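Local coordinates for protein NAD-dependent aldehyde dehydrogenase (Sinorhizobium meliloti, PDB 3U4J) that probably oxidises aldehydes to carboxylic acids with NAD or NADP as electron acceptor, at residues Gly53-Ala58 / Val223-Gly228; Gln24-Gly29 / Leu207-Arg212; Ile124-Asp129 / Pro174-Ser179. All blocks are in the same frame, centred on the assembly; numbering follows the deposited sequence.

Contact 1: residues Gly53-Ala58 / Val223-Gly228; sequences GTWPEA and VVTGYG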
loop_
_atom_site.group_PDB
_atom_site.type_symbol
_atom_site.label_atom_id
_atom_site.label_comp_id
_atom_site.label_asym_id
_atom_site.label_seq_id
_atom_site.Cartn_x
_atom_site.Cartn_y
_atom_site.Cartn_z
ATOM N N GLY A 53 39.757 15.688 17.329
ATOM C CA GLY A 53 38.764 15.135 18.223
ATOM C C GLY A 53 39.327 14.069 19.141
ATOM O O GLY A 53 40.302 13.399 18.802
ATOM N N THR A 54 38.707 13.917 20.301
ATOM C CA THR A 54 38.953 12.755 21.155
ATOM C C THR A 54 37.693 12.305 21.850
ATOM O O THR A 54 36.852 13.117 22.237
ATOM C CB THR A 54 40.199 12.889 22.155
ATOM O OG1 THR A 54 39.832 12.627 23.525
ATOM C CG2 THR A 54 41.011 14.145 21.983
ATOM N N TRP A 55 37.545 10.989 21.944
ATOM C CA TRP A 55 36.360 10.388 22.518
ATOM C C TRP A 55 36.765 9.136 23.270
ATOM O O TRP A 55 37.876 8.627 23.053
ATOM C CB TRP A 55 35.324 10.032 21.413
ATOM C CG TRP A 55 35.953 9.668 20.120
ATOM C CD1 TRP A 55 36.515 8.474 19.794
ATOM C CD2 TRP A 55 36.132 10.518 18.992
ATOM N NE1 TRP A 55 37.030 8.518 18.539
ATOM C CE2 TRP A 55 36.799 9.763 18.011
ATOM C CE3 TRP A 55 35.789 11.847 18.714
ATOM C CZ2 TRP A 55 37.132 10.280 16.767
ATOM C CZ3 TRP A 55 36.105 12.368 17.459
ATOM C CH2 TRP A 55 36.771 11.584 16.504
ATOM N N PRO A 56 35.857 8.591 24.096
ATOM C CA PRO A 56 36.241 7.454 24.907
ATOM C C PRO A 56 36.567 6.222 24.085
ATOM O O PRO A 56 36.078 6.056 22.936
ATOM C CB PRO A 56 34.998 7.190 25.767
ATOM C CG PRO A 56 34.348 8.524 25.888
ATOM C CD PRO A 56 34.534 9.110 24.490
ATOM N N GLU A 57 37.410 5.378 24.673
ATOM C CA GLU A 57 37.652 4.064 24.137
ATOM C C GLU A 57 36.806 3.142 24.987
ATOM O O GLU A 57 37.206 2.807 26.107
ATOM C CB GLU A 57 39.140 3.706 24.258
ATOM C CG GLU A 57 39.441 2.269 23.835
ATOM C CD GLU A 57 40.908 1.839 24.079
ATOM O OE1 GLU A 57 41.752 2.652 24.552
ATOM O OE2 GLU A 57 41.191 0.657 23.798
ATOM N N ALA A 58 35.634 2.740 24.485
ATOM C CA ALA A 58 34.716 1.959 25.317
ATOM C C ALA A 58 35.237 0.543 25.551
ATOM O O ALA A 58 35.821 -0.070 24.658
ATOM C CB ALA A 58 33.297 1.906 24.708
ATOM N N VAL A 223 24.943 6.682 22.428
ATOM C CA VAL A 223 26.088 6.567 21.532
ATOM C C VAL A 223 27.303 6.089 22.327
ATOM O O VAL A 223 27.590 6.634 23.389
ATOM C CB VAL A 223 26.443 7.905 20.849
ATOM C CG1 VAL A 223 27.612 7.754 19.864
ATOM C CG2 VAL A 223 25.274 8.382 20.053
ATOM N N VAL A 224 28.024 5.119 21.759
ATOM C CA VAL A 224 29.258 4.607 22.342
ATOM C C VAL A 224 30.358 4.729 21.290
ATOM O O VAL A 224 30.085 4.697 20.084
ATOM C CB VAL A 224 29.103 3.144 22.854
ATOM C CG1 VAL A 224 28.142 3.092 24.031
ATOM C CG2 VAL A 224 28.622 2.204 21.736
ATOM N N THR A 225 31.592 4.898 21.751
ATOM C CA THR A 225 32.726 5.096 20.864
ATOM C C THR A 225 33.855 4.137 21.258
ATOM O O THR A 225 33.938 3.669 22.412
ATOM C CB THR A 225 33.226 6.561 20.895
ATOM O OG1 THR A 225 33.595 6.925 22.241
ATOM C CG2 THR A 225 32.111 7.524 20.404
ATOM N N GLY A 226 34.724 3.850 20.307
ATOM C CA GLY A 226 35.768 2.882 20.565
ATOM C C GLY A 226 36.257 2.238 19.287
ATOM O O GLY A 226 35.888 2.661 18.166
ATOM N N TYR A 227 37.077 1.200 19.442
ATOM C CA TYR A 227 37.545 0.489 18.260
ATOM C C TYR A 227 36.439 -0.407 17.710
ATOM O O TYR A 227 35.328 -0.453 18.287
ATOM C CB TYR A 227 38.840 -0.270 18.577
ATOM C CG TYR A 227 39.969 0.672 18.872
ATOM C CD1 TYR A 227 40.545 1.432 17.858
ATOM C CD2 TYR A 227 40.464 0.816 20.169
ATOM C CE1 TYR A 227 41.594 2.317 18.132
ATOM C CE2 TYR A 227 41.513 1.700 20.449
ATOM C CZ TYR A 227 42.072 2.434 19.427
ATOM O OH TYR A 227 43.119 3.307 19.677
ATOM N N GLY A 228 36.717 -1.105 16.606
ATOM C CA GLY A 228 35.716 -2.007 16.011
ATOM C C GLY A 228 35.194 -3.013 17.036
ATOM O O GLY A 228 33.984 -3.234 17.171
HETATM O O HOH W 1 36.984 0.211 22.321
#

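Contact 2: residues Gln24-Gly29 / Leu207-Arg212; sequences QMLVDG and LAELAR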
loop_
_atom_site.group_PDB
_atom_site.type_symbol
_atom_site.label_atom_id
_atom_site.label_comp_id
_atom_site.label_asym_id
_atom_site.label_seq_id
_atom_site.Cartn_x
_atom_site.Cartn_y
_atom_site.Cartn_z
ATOM N N GLN A 24 32.137 13.117 24.831
ATOM C CA GLN A 24 31.767 12.026 25.716
ATOM C C GLN A 24 30.704 11.120 25.090
ATOM O O GLN A 24 29.900 11.565 24.239
ATOM C CB GLN A 24 31.260 12.588 27.040
ATOM C CG GLN A 24 32.368 13.196 27.941
ATOM C CD GLN A 24 31.788 13.675 29.249
ATOM O OE1 GLN A 24 30.971 14.609 29.279
ATOM N NE2 GLN A 24 32.164 13.012 30.337
HETATM N N MSE A 25 30.688 9.860 25.523
HETATM C CA MSE A 25 29.608 8.949 25.162
HETATM C C MSE A 25 28.304 9.466 25.730
HETATM O O MSE A 25 28.305 10.342 26.604
HETATM C CB MSE A 25 29.905 7.532 25.645
HETATM C CG MSE A 25 31.132 6.937 24.953
HETATM SE SE MSE A 25 31.318 5.040 25.458
HETATM C CE MSE A 25 32.191 5.197 27.175
ATOM N N LEU A 26 27.186 8.966 25.233
ATOM C CA LEU A 26 25.925 9.405 25.789
ATOM C C LEU A 26 25.071 8.187 26.038
ATOM O O LEU A 26 24.664 7.517 25.117
ATOM C CB LEU A 26 25.281 10.459 24.876
ATOM C CG LEU A 26 23.878 11.084 25.027
ATOM C CD1 LEU A 26 23.099 10.777 26.260
ATOM C CD2 LEU A 26 23.923 12.595 24.701
ATOM N N VAL A 27 24.815 7.903 27.316
ATOM C CA VAL A 27 24.115 6.708 27.733
ATOM C C VAL A 27 23.053 7.056 28.768
ATOM O O VAL A 27 23.358 7.687 29.784
ATOM C CB VAL A 27 25.130 5.685 28.316
ATOM C CG1 VAL A 27 24.431 4.456 28.855
ATOM C CG2 VAL A 27 26.150 5.280 27.237
ATOM N N ASP A 28 21.816 6.651 28.506
ATOM C CA ASP A 28 20.677 6.867 29.409
ATOM C C ASP A 28 20.548 8.351 29.713
ATOM O O ASP A 28 20.290 8.746 30.856
ATOM C CB ASP A 28 20.831 6.059 30.724
ATOM C CG ASP A 28 19.522 5.852 31.434
ATOM O OD1 ASP A 28 18.469 5.954 30.768
ATOM O OD2 ASP A 28 19.530 5.541 32.660
ATOM N N GLY A 29 20.799 9.165 28.695
ATOM C CA GLY A 29 20.627 10.605 28.799
ATOM C C GLY A 29 21.781 11.356 29.409
ATOM O O GLY A 29 21.695 12.587 29.506
ATOM N N LEU A 207 24.935 14.365 17.319
ATOM C CA LEU A 207 23.554 14.028 16.916
ATOM C C LEU A 207 22.763 13.494 18.115
ATOM O O LEU A 207 21.594 13.863 18.298
ATOM C CB LEU A 207 23.544 13.009 15.765
ATOM C CG LEU A 207 22.238 12.574 15.126
ATOM C CD1 LEU A 207 21.415 13.784 14.620
ATOM C CD2 LEU A 207 22.528 11.610 13.955
ATOM N N ALA A 208 23.400 12.641 18.930
ATOM C CA ALA A 208 22.744 12.117 20.140
ATOM C C ALA A 208 22.467 13.249 21.132
ATOM O O ALA A 208 21.460 13.223 21.847
ATOM C CB ALA A 208 23.590 11.035 20.805
ATOM N N GLU A 209 23.375 14.216 21.177
ATOM C CA GLU A 209 23.209 15.376 22.059
ATOM C C GLU A 209 22.062 16.262 21.573
ATOM O O GLU A 209 21.299 16.796 22.378
ATOM C CB GLU A 209 24.529 16.151 22.208
ATOM C CG GLU A 209 25.617 15.305 22.921
ATOM C CD GLU A 209 26.979 15.999 22.993
ATOM O OE1 GLU A 209 27.218 16.988 22.261
ATOM O OE2 GLU A 209 27.843 15.540 23.767
ATOM N N LEU A 210 21.923 16.396 20.257
ATOM C CA LEU A 210 20.749 17.113 19.701
ATOM C C LEU A 210 19.433 16.403 20.019
ATOM O O LEU A 210 18.440 17.063 20.360
ATOM C CB LEU A 210 20.887 17.346 18.199
ATOM C CG LEU A 210 22.122 18.149 17.774
ATOM C CD1 LEU A 210 22.103 18.412 16.270
ATOM C CD2 LEU A 210 22.222 19.446 18.540
ATOM N N ALA A 211 19.408 15.073 19.917
ATOM C CA ALA A 211 18.217 14.320 20.333
ATOM C C ALA A 211 17.874 14.585 21.805
ATOM O O ALA A 211 16.689 14.773 22.178
ATOM C CB ALA A 211 18.390 12.776 20.071
ATOM N N ARG A 212 18.897 14.616 22.649
ATOM C CA ARG A 212 18.668 14.932 24.080
ATOM C C ARG A 212 18.128 16.363 24.201
ATOM O O ARG A 212 17.165 16.623 24.923
ATOM C CB ARG A 212 19.972 14.795 24.882
ATOM C CG ARG A 212 19.806 15.061 26.375
ATOM C CD ARG A 212 21.090 14.733 27.150
ATOM N NE ARG A 212 22.272 15.479 26.699
ATOM C CZ ARG A 212 23.518 15.167 27.069
ATOM N NH1 ARG A 212 23.722 14.131 27.893
ATOM N NH2 ARG A 212 24.550 15.872 26.620
HETATM O O HOH W 2 30.477 15.343 24.215
HETATM O O HOH W 3 27.650 13.200 25.092
#

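Contact 3: residues Ile124-Asp129 / Pro174-Ser179; sequences IGFCAD and PFIIAS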
loop_
_atom_site.group_PDB
_atom_site.type_symbol
_atom_site.label_atom_id
_atom_site.label_comp_id
_atom_site.label_asym_id
_atom_site.label_seq_id
_atom_site.Cartn_x
_atom_site.Cartn_y
_atom_site.Cartn_z
ATOM N N ILE A 124 25.109 17.894 5.733
ATOM C CA ILE A 124 24.389 18.211 6.971
ATOM C C ILE A 124 22.967 18.644 6.623
ATOM O O ILE A 124 22.021 18.210 7.255
ATOM C CB ILE A 124 25.084 19.346 7.790
ATOM C CG1 ILE A 124 26.554 18.999 8.072
ATOM C CG2 ILE A 124 24.328 19.639 9.110
ATOM C CD1 ILE A 124 26.805 17.598 8.756
ATOM N N GLY A 125 22.825 19.505 5.610
ATOM C CA GLY A 125 21.497 19.907 5.113
ATOM C C GLY A 125 20.656 18.732 4.652
ATOM O O GLY A 125 19.456 18.642 4.945
ATOM N N PHE A 126 21.272 17.828 3.908
ATOM C CA PHE A 126 20.605 16.594 3.518
ATOM C C PHE A 126 20.166 15.741 4.728
ATOM O O PHE A 126 19.072 15.187 4.754
ATOM C CB PHE A 126 21.505 15.788 2.590
ATOM C CG PHE A 126 20.794 14.658 1.906
ATOM C CD1 PHE A 126 19.976 14.899 0.803
ATOM C CD2 PHE A 126 20.944 13.351 2.354
ATOM C CE1 PHE A 126 19.317 13.835 0.152
ATOM C CE2 PHE A 126 20.291 12.299 1.732
ATOM C CZ PHE A 126 19.472 12.534 0.630
ATOM N N CYS A 127 21.017 15.662 5.741
ATOM C CA CYS A 127 20.659 14.920 6.954
ATOM C C CYS A 127 19.471 15.542 7.660
ATOM O O CYS A 127 18.623 14.815 8.189
ATOM C CB CYS A 127 21.833 14.867 7.921
ATOM S SG CYS A 127 23.108 13.769 7.315
ATOM N N ALA A 128 19.407 16.880 7.686
ATOM C CA ALA A 128 18.230 17.505 8.266
ATOM C C ALA A 128 16.984 17.061 7.473
ATOM O O ALA A 128 15.922 16.827 8.063
ATOM C CB ALA A 128 18.355 19.035 8.291
ATOM N N ASP A 129 17.121 16.931 6.150
ATOM C CA ASP A 129 15.994 16.499 5.298
ATOM C C ASP A 129 15.634 15.028 5.544
ATOM O O ASP A 129 14.451 14.657 5.517
ATOM C CB ASP A 129 16.287 16.733 3.799
ATOM C CG ASP A 129 15.039 16.598 2.930
ATOM O OD1 ASP A 129 14.011 17.264 3.200
ATOM O OD2 ASP A 129 15.084 15.832 1.965
ATOM N N PRO A 174 29.734 9.602 8.067
ATOM C CA PRO A 174 29.226 9.273 9.402
ATOM C C PRO A 174 27.874 9.896 9.683
ATOM O O PRO A 174 26.985 9.193 10.178
ATOM C CB PRO A 174 30.273 9.855 10.349
ATOM C CG PRO A 174 31.517 9.976 9.510
ATOM C CD PRO A 174 30.987 10.363 8.137
ATOM N N PHE A 175 27.698 11.173 9.353
ATOM C CA PHE A 175 26.461 11.837 9.735
ATOM C C PHE A 175 25.316 11.318 8.877
ATOM O O PHE A 175 24.185 11.104 9.360
ATOM C CB PHE A 175 26.590 13.368 9.660
ATOM C CG PHE A 175 25.613 14.112 10.561
ATOM C CD1 PHE A 175 25.705 14.012 11.955
ATOM C CD2 PHE A 175 24.630 14.937 10.025
ATOM C CE1 PHE A 175 24.850 14.721 12.789
ATOM C CE2 PHE A 175 23.726 15.653 10.870
ATOM C CZ PHE A 175 23.843 15.551 12.225
ATOM N N ILE A 176 25.612 11.129 7.589
ATOM C CA ILE A 176 24.606 10.640 6.651
ATOM C C ILE A 176 24.072 9.293 7.057
ATOM O O ILE A 176 22.851 9.086 7.112
ATOM C CB ILE A 176 25.151 10.592 5.198
ATOM C CG1 ILE A 176 25.244 12.021 4.634
ATOM C CG2 ILE A 176 24.286 9.684 4.333
ATOM C CD1 ILE A 176 23.994 12.493 3.901
ATOM N N ILE A 177 24.975 8.361 7.347
ATOM C CA ILE A 177 24.550 7.000 7.632
ATOM C C ILE A 177 23.777 6.948 8.947
ATOM O O ILE A 177 22.780 6.233 9.047
ATOM C CB ILE A 177 25.727 5.979 7.490
ATOM C CG1 ILE A 177 26.102 5.941 5.979
ATOM C CG2 ILE A 177 25.289 4.560 7.875
ATOM C CD1 ILE A 177 27.487 5.494 5.672
ATOM N N ALA A 178 24.213 7.716 9.941
ATOM C CA ALA A 178 23.429 7.798 11.189
ATOM C C ALA A 178 21.996 8.281 10.868
ATOM O O ALA A 178 20.996 7.704 11.360
ATOM C CB ALA A 178 24.098 8.731 12.158
ATOM N N SER A 179 21.923 9.307 10.013
ATOM C CA SER A 179 20.673 9.935 9.640
ATOM C C SER A 179 19.803 9.086 8.693
ATOM O O SER A 179 18.597 9.319 8.602
ATOM C CB SER A 179 20.931 11.321 9.045
ATOM O OG SER A 179 21.455 12.198 10.024
#

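Contact 1: residues Gly53-Ala58 / Val223-Gly228
The hydroxyl OG1 of Thr225 donates to Pro56 O at 2.7 Å, the donor tilted 27° from the carbonyl plane. With chi1 at 58°, OG1 sits between the backbone N and the carbonyl carbon, which turns it onto the end of strand 51-56. There it also lies against the proline ring, 3.3 Å from Pro56 CD. Two residues further on, Ala58 N donates to Thr225 O at 2.8 Å, so Thr225 meets the other segment with both its side chain and its carbonyl. The side chain of Trp55 crosses that of Thr225 at about a right angle, its CD1 lying 4.0 Å from Thr225 CB; the indole NE1 is bonded to Glu198 O. Val224 to Gly228 lie in the loop that joins strand 221-223 to helix 231-237 in the Rossmann-type half of the fold, and in related dehydrogenases the equivalent loop borders the dinucleotide pocket. Gly226 O accepts from Lys195 NZ. A water accepts from Tyr227 N and donates to Ala58 O at 2.6 Å. At the partly exposed end, Glu57 brings OE2 to the edge of the Tyr227 ring, in its plane and 3.5 Å from CE2, while Glu57 OE1 bonds to Ser38 OG.

Contact 2: residues Gln24-Gly29 / Leu207-Arg212
Arg212 and Gly29 make the direct hydrogen bond: Arg212 NH1 donates to Gly29 O at 3.0 Å, with an N-H...O angle of 161°. The carbonyl oxygen lies close to the guanidinium plane, whereas NH1 stands above the plane of the carbonyl group. The arginine chain bends at chi3 (58°), which takes NE out of the extended line, and NH2 has a further partner in Ser31 OG, so the hairpin of strands 25-27 and 30-32 holds the flat group at two points.

Apolar packing centres on Leu26. Its CD2 methyl rests over the middle of one guanidinium face, 3.5 Å from Arg212 CZ. The same methyl touches the aliphatic part of Glu209, 3.7 Å from CG, and reaches Ala208 CB at 4.2 Å. The axes of strand 25-27 and of the helical segment 207-212 approach to 9.3 Å at 39°; this segment belongs to helix 202-214, so the N-terminal hairpin lies against a helix of the Rossmann-type, cofactor-binding half of the aldehyde dehydrogenase fold.

Water provides the third kind of link. One molecule accepts from Gln24 N at 2.8 Å and donates to Glu209 OE2 at 2.7 Å; a second lies where it can donate to Gln24 O and to the same OE2. The other carboxylate oxygen, Glu209 OE1, forms a salt bridge with Arg206 NH1.

Contact 3: residues Ile124-Asp129 / Pro174-Ser179
Cys127 is the bump of this helix pair, and Phe175, Ile176 and Ser179 shape the hollow that receives it. Its SG lies beside the phenyl ring of Phe175, 3.3 Å from Phe175 CD2, in an oblique sulfur-aromatic contact whose ring centroid is 4.5 Å away. The floor of the hollow is backbone, with Cys127 SG 3.5 Å from Ile176 CA, and the far wall is Ser179, whose OG comes to 3.4 Å from Cys127 CB. A chi1 of -72° sets SG anti to its own carbonyl carbon and beside the backbone N, the setting in which it enters this hollow.

On the flanks the relief is reversed. The Phe175 ring reaches towards helix 117-138, where Ile124 CD1 meets its CD2 at 3.7 Å, the two side chains crossing at about a right angle. On the other flank Ile176 pushes CD1 against Phe126 CD2 at 3.5 Å, again roughly at a right angle. An alanine in place of Phe175 would probably open a gap between the helices, leaving Ile124 CD1 and one side of the Cys127 sulfur without their packing partner.

The serine hydroxyl is itself held in position: Ser179 OG donates to Phe175 O at 3.0 Å, and Ser179 N reaches that oxygen from the opposite face of the carbonyl plane. Trp131 NE1 adds a weak bond to OG.

The two helical segments run nearly parallel, 5° apart, with axes separated by 9.3 Å. Helix 174-187 begins at the proline of a Trp-Asn-Phe-Pro sequence, whose asparagine in relatives helps form the oxyanion hole. Ile98 of helix 84-100 covers both Ile124 and Phe175, helix 202-214 lies against Phe175 through Thr203, and Asp129 forms salt bridges with Arg89 and Arg139 of the second subunit.

Contact 2 links the other two, and contact 3 lies deepest, its centre about 10 Å from that of the chain against 19 and 21 Å. Contacts 1 and 2, with centres 13 Å apart, join directly: Val223 N probably donates to Leu26 O at 2.8 Å, and Val223 CG2 packs on Ala208 CB. Selenomethionine Met25 also touches Thr225. Contact 2 meets contact 3, 16 Å away between centres, through Leu207, whose CB lies 3.7 Å from Phe175 CE1. Contacts 1 and 3 do not touch, their nearest atoms about 8 Å apart, and helix 202-214 lies between them. The calcium site at Leu17 and Glu50 lies apart, about 14 Å from the side chain of Trp55.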